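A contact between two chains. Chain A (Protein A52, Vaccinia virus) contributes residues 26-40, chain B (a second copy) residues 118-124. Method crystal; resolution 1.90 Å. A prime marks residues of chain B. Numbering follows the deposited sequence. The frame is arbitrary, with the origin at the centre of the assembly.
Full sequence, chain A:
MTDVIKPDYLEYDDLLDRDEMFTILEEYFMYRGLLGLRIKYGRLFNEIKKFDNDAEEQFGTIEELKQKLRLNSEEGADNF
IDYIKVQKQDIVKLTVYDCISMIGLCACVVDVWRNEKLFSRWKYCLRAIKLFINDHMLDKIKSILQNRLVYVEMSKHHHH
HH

Chain A, residues 26-40: EEYFMYRGLLGLRIK
Chain B (118-124) LFSRWKY

Helices often meet a partner chain through side chains spaced one turn apart, and this contact between two copies of A52 is a compact example. Chain A is already helical at Glu26 and leaves helical phi/psi at Gly36, whose positive phi (83°, psi -163°) would jam any CB against the preceding carbonyl; an extended Ile39 (-146/141) follows. Chain B presents a 3-10 turn, Phe119′ to Arg121′, leading into a helix. The backbones stay well apart, with Leu35 CA 8.8 Å from Phe119′ CA, so side chains fill the gap and bury 357 Å²; the two stretches run in roughly opposite directions.

Phe119′ (chi1 m, chi2 -64°) is the main bump. One face of its ring rests against Leu35 (m, t), whose CD2 lies 3.9 Å from the ring centroid; Ile39 (m, m) is on the same side, oblique to the ring, its CD1 3.5 Å from Phe119′ CE2. One turn back, Tyr31 (m) starts sideways, but its hydroxyl extends to the edge of Trp122′ (p, chi2 -85°), where NE1 donates to Tyr31 OH at 3.0 Å. Met30 (t, t, p) packs CE obliquely against Trp122′ CZ2 at 3.9 Å. Another turn back, Glu27 (m, t) receives Lys123′ (m, m, t, p), whose NZ forms a salt bridge with Glu27 OE2 at 2.8 Å, pairing opposite charges.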

# COMPACT_ATOMS: atom_id res chain seq x y z
N GLU A 26 -6.47 2.28 5.96
CA GLU A 26 -5.88 2.13 4.62
C GLU A 26 -4.70 1.18 4.68
O GLU A 26 -4.63 0.26 3.89
CB GLU A 26 -5.39 3.45 4.02
CG GLU A 26 -6.45 4.40 3.52
CD GLU A 26 -5.87 5.69 2.89
OE1 GLU A 26 -6.22 6.00 1.73
OE2 GLU A 26 -5.05 6.37 3.55
N GLU A 27 -3.79 1.41 5.62
CA GLU A 27 -2.59 0.59 5.74
C GLU A 27 -2.92 -0.81 6.21
O GLU A 27 -2.28 -1.77 5.78
CB GLU A 27 -1.56 1.27 6.66
CG GLU A 27 -0.95 2.51 6.04
CD GLU A 27 0.40 2.92 6.60
OE1 GLU A 27 0.98 2.21 7.47
OE2 GLU A 27 0.88 3.98 6.14
N TYR A 28 -3.90 -0.93 7.11
CA TYR A 28 -4.36 -2.24 7.58
C TYR A 28 -4.87 -3.12 6.42
O TYR A 28 -4.45 -4.26 6.24
CB TYR A 28 -5.47 -2.05 8.61
CG TYR A 28 -6.06 -3.34 9.11
CD1 TYR A 28 -5.31 -4.18 9.96
CD2 TYR A 28 -7.33 -3.75 8.73
CE1 TYR A 28 -5.82 -5.36 10.43
CE2 TYR A 28 -7.86 -4.94 9.20
CZ TYR A 28 -7.10 -5.75 10.05
OH TYR A 28 -7.61 -6.93 10.52
N PHE A 29 -5.76 -2.57 5.62
CA PHE A 29 -6.26 -3.30 4.46
C PHE A 29 -5.20 -3.55 3.40
O PHE A 29 -5.18 -4.63 2.80
CB PHE A 29 -7.51 -2.64 3.90
CG PHE A 29 -8.69 -2.74 4.82
CD1 PHE A 29 -9.17 -3.98 5.22
CD2 PHE A 29 -9.32 -1.62 5.31
CE1 PHE A 29 -10.26 -4.07 6.08
CE2 PHE A 29 -10.39 -1.72 6.17
CZ PHE A 29 -10.86 -2.93 6.55
N MET A 30 -4.29 -2.60 3.21
CA MET A 30 -3.18 -2.79 2.27
C MET A 30 -2.32 -3.94 2.73
O MET A 30 -2.07 -4.86 1.97
CB MET A 30 -2.34 -1.51 2.20
CG MET A 30 -1.08 -1.60 1.39
SD MET A 30 -0.11 -0.10 1.60
CE MET A 30 0.60 -0.34 3.26
N TYR A 31 -1.89 -3.91 3.98
CA TYR A 31 -0.94 -4.92 4.46
C TYR A 31 -1.58 -6.32 4.60
O TYR A 31 -0.96 -7.34 4.24
CB TYR A 31 -0.31 -4.49 5.78
CG TYR A 31 0.82 -3.48 5.65
CD1 TYR A 31 1.98 -3.79 4.95
CD2 TYR A 31 0.74 -2.21 6.26
CE1 TYR A 31 3.03 -2.89 4.82
CE2 TYR A 31 1.81 -1.29 6.15
CZ TYR A 31 2.93 -1.63 5.42
OH TYR A 31 3.99 -0.76 5.32
N ARG A 32 -2.80 -6.37 5.14
CA ARG A 32 -3.51 -7.63 5.26
C ARG A 32 -3.90 -8.16 3.87
O ARG A 32 -3.72 -9.35 3.57
CB ARG A 32 -4.74 -7.48 6.15
CG ARG A 32 -5.48 -8.79 6.35
CD ARG A 32 -6.43 -8.73 7.54
NE ARG A 32 -7.26 -9.94 7.61
CZ ARG A 32 -7.94 -10.33 8.68
NH1 ARG A 32 -7.89 -9.64 9.80
NH2 ARG A 32 -8.66 -11.44 8.63
N GLY A 33 -4.39 -7.29 3.02
CA GLY A 33 -4.74 -7.67 1.65
C GLY A 33 -3.60 -8.12 0.74
O GLY A 33 -3.84 -8.91 -0.19
N LEU A 34 -2.38 -7.64 1.00
CA LEU A 34 -1.23 -7.97 0.15
C LEU A 34 -0.29 -8.98 0.79
O LEU A 34 0.20 -9.87 0.09
CB LEU A 34 -0.46 -6.70 -0.29
CG LEU A 34 -1.25 -5.66 -1.11
CD1 LEU A 34 -0.31 -4.47 -1.56
CD2 LEU A 34 -2.00 -6.24 -2.31
N LEU A 35 -0.05 -8.87 2.10
CA LEU A 35 0.87 -9.79 2.80
C LEU A 35 0.18 -10.90 3.57
O LEU A 35 0.77 -11.94 3.80
CB LEU A 35 1.76 -9.02 3.78
CG LEU A 35 2.59 -7.87 3.24
CD1 LEU A 35 3.37 -7.27 4.36
CD2 LEU A 35 3.48 -8.35 2.12
N GLY A 36 -1.03 -10.66 4.05
CA GLY A 36 -1.73 -11.63 4.87
C GLY A 36 -1.34 -11.60 6.33
O GLY A 36 -0.75 -10.64 6.81
N LEU A 37 -1.67 -12.67 7.05
CA LEU A 37 -1.61 -12.69 8.52
C LEU A 37 -0.42 -13.45 9.12
O LEU A 37 -0.24 -13.41 10.33
CB LEU A 37 -2.90 -13.28 9.08
CG LEU A 37 -4.20 -12.53 8.76
CD1 LEU A 37 -5.40 -13.34 9.26
CD2 LEU A 37 -4.18 -11.14 9.39
N ARG A 38 0.38 -14.13 8.30
CA ARG A 38 1.61 -14.79 8.76
C ARG A 38 2.75 -13.77 8.76
O ARG A 38 3.80 -13.99 8.16
CB ARG A 38 1.97 -15.99 7.87
CG ARG A 38 0.96 -17.15 7.91
N ILE A 39 2.51 -12.66 9.44
CA ILE A 39 3.39 -11.49 9.45
C ILE A 39 3.25 -10.92 10.86
O ILE A 39 2.14 -10.90 11.41
CB ILE A 39 2.89 -10.41 8.45
CG1 ILE A 39 3.08 -10.86 7.01
CG2 ILE A 39 3.60 -9.09 8.65
CD1 ILE A 39 4.51 -11.12 6.64
N LYS A 40 4.37 -10.45 11.43
CA LYS A 40 4.35 -9.72 12.70
C LYS A 40 3.63 -8.38 12.55
O LYS A 40 4.03 -7.54 11.76
CB LYS A 40 5.78 -9.49 13.21
N LEU B 118 11.40 -7.34 5.40
CA LEU B 118 11.40 -6.03 6.03
C LEU B 118 10.39 -5.17 5.28
O LEU B 118 10.74 -4.16 4.68
CB LEU B 118 12.80 -5.43 5.99
CG LEU B 118 13.83 -6.24 6.79
CD1 LEU B 118 15.25 -5.81 6.46
CD2 LEU B 118 13.58 -6.09 8.28
N PHE B 119 9.13 -5.60 5.33
CA PHE B 119 8.10 -5.13 4.41
C PHE B 119 7.84 -3.64 4.51
O PHE B 119 7.70 -2.95 3.49
CB PHE B 119 6.82 -5.93 4.59
CG PHE B 119 6.95 -7.36 4.12
CD1 PHE B 119 7.18 -7.65 2.78
CD2 PHE B 119 6.83 -8.42 5.01
CE1 PHE B 119 7.29 -8.96 2.34
CE2 PHE B 119 6.94 -9.74 4.57
CZ PHE B 119 7.17 -10.01 3.23
N SER B 120 7.84 -3.11 5.73
CA SER B 120 7.55 -1.70 5.96
C SER B 120 8.60 -0.72 5.40
O SER B 120 8.32 0.48 5.32
CB SER B 120 7.38 -1.44 7.45
OG SER B 120 8.60 -1.63 8.13
N ARG B 121 9.78 -1.21 5.02
CA ARG B 121 10.84 -0.34 4.50
C ARG B 121 10.54 0.24 3.14
O ARG B 121 11.16 1.22 2.75
CB ARG B 121 12.20 -1.03 4.47
CG ARG B 121 12.74 -1.35 5.84
CD ARG B 121 14.21 -1.71 5.84
NE ARG B 121 14.67 -1.92 7.20
CZ ARG B 121 15.90 -2.26 7.56
NH1 ARG B 121 16.84 -2.44 6.65
NH2 ARG B 121 16.19 -2.40 8.84
N TRP B 122 9.58 -0.31 2.41
CA TRP B 122 9.17 0.29 1.15
C TRP B 122 8.85 1.79 1.30
O TRP B 122 9.01 2.55 0.36
CB TRP B 122 7.99 -0.48 0.55
CG TRP B 122 6.69 -0.22 1.18
CD1 TRP B 122 6.16 -0.81 2.28
CD2 TRP B 122 5.72 0.72 0.72
NE1 TRP B 122 4.92 -0.29 2.56
CE2 TRP B 122 4.62 0.65 1.60
CE3 TRP B 122 5.68 1.62 -0.34
CZ2 TRP B 122 3.50 1.45 1.45
CZ3 TRP B 122 4.57 2.41 -0.49
CH2 TRP B 122 3.48 2.32 0.40
N LYS B 123 8.43 2.21 2.49
CA LYS B 123 8.13 3.62 2.77
C LYS B 123 9.33 4.53 2.54
O LYS B 123 9.17 5.68 2.15
CB LYS B 123 7.63 3.77 4.22
CG LYS B 123 6.29 3.09 4.51
CD LYS B 123 5.14 3.82 3.83
CE LYS B 123 3.79 3.32 4.30
NZ LYS B 123 3.58 3.62 5.76
N TYR B 124 10.54 4.00 2.78
CA TYR B 124 11.77 4.77 2.57
C TYR B 124 12.01 5.15 1.11
O TYR B 124 12.59 6.22 0.84
CB TYR B 124 12.97 4.01 3.13
CG TYR B 124 13.03 4.04 4.63
CD1 TYR B 124 13.77 5.02 5.29
CD2 TYR B 124 12.34 3.12 5.39
CE1 TYR B 124 13.83 5.06 6.67
CE2 TYR B 124 12.39 3.15 6.77
CZ TYR B 124 13.13 4.12 7.41
OH TYR B 124 13.18 4.15 8.77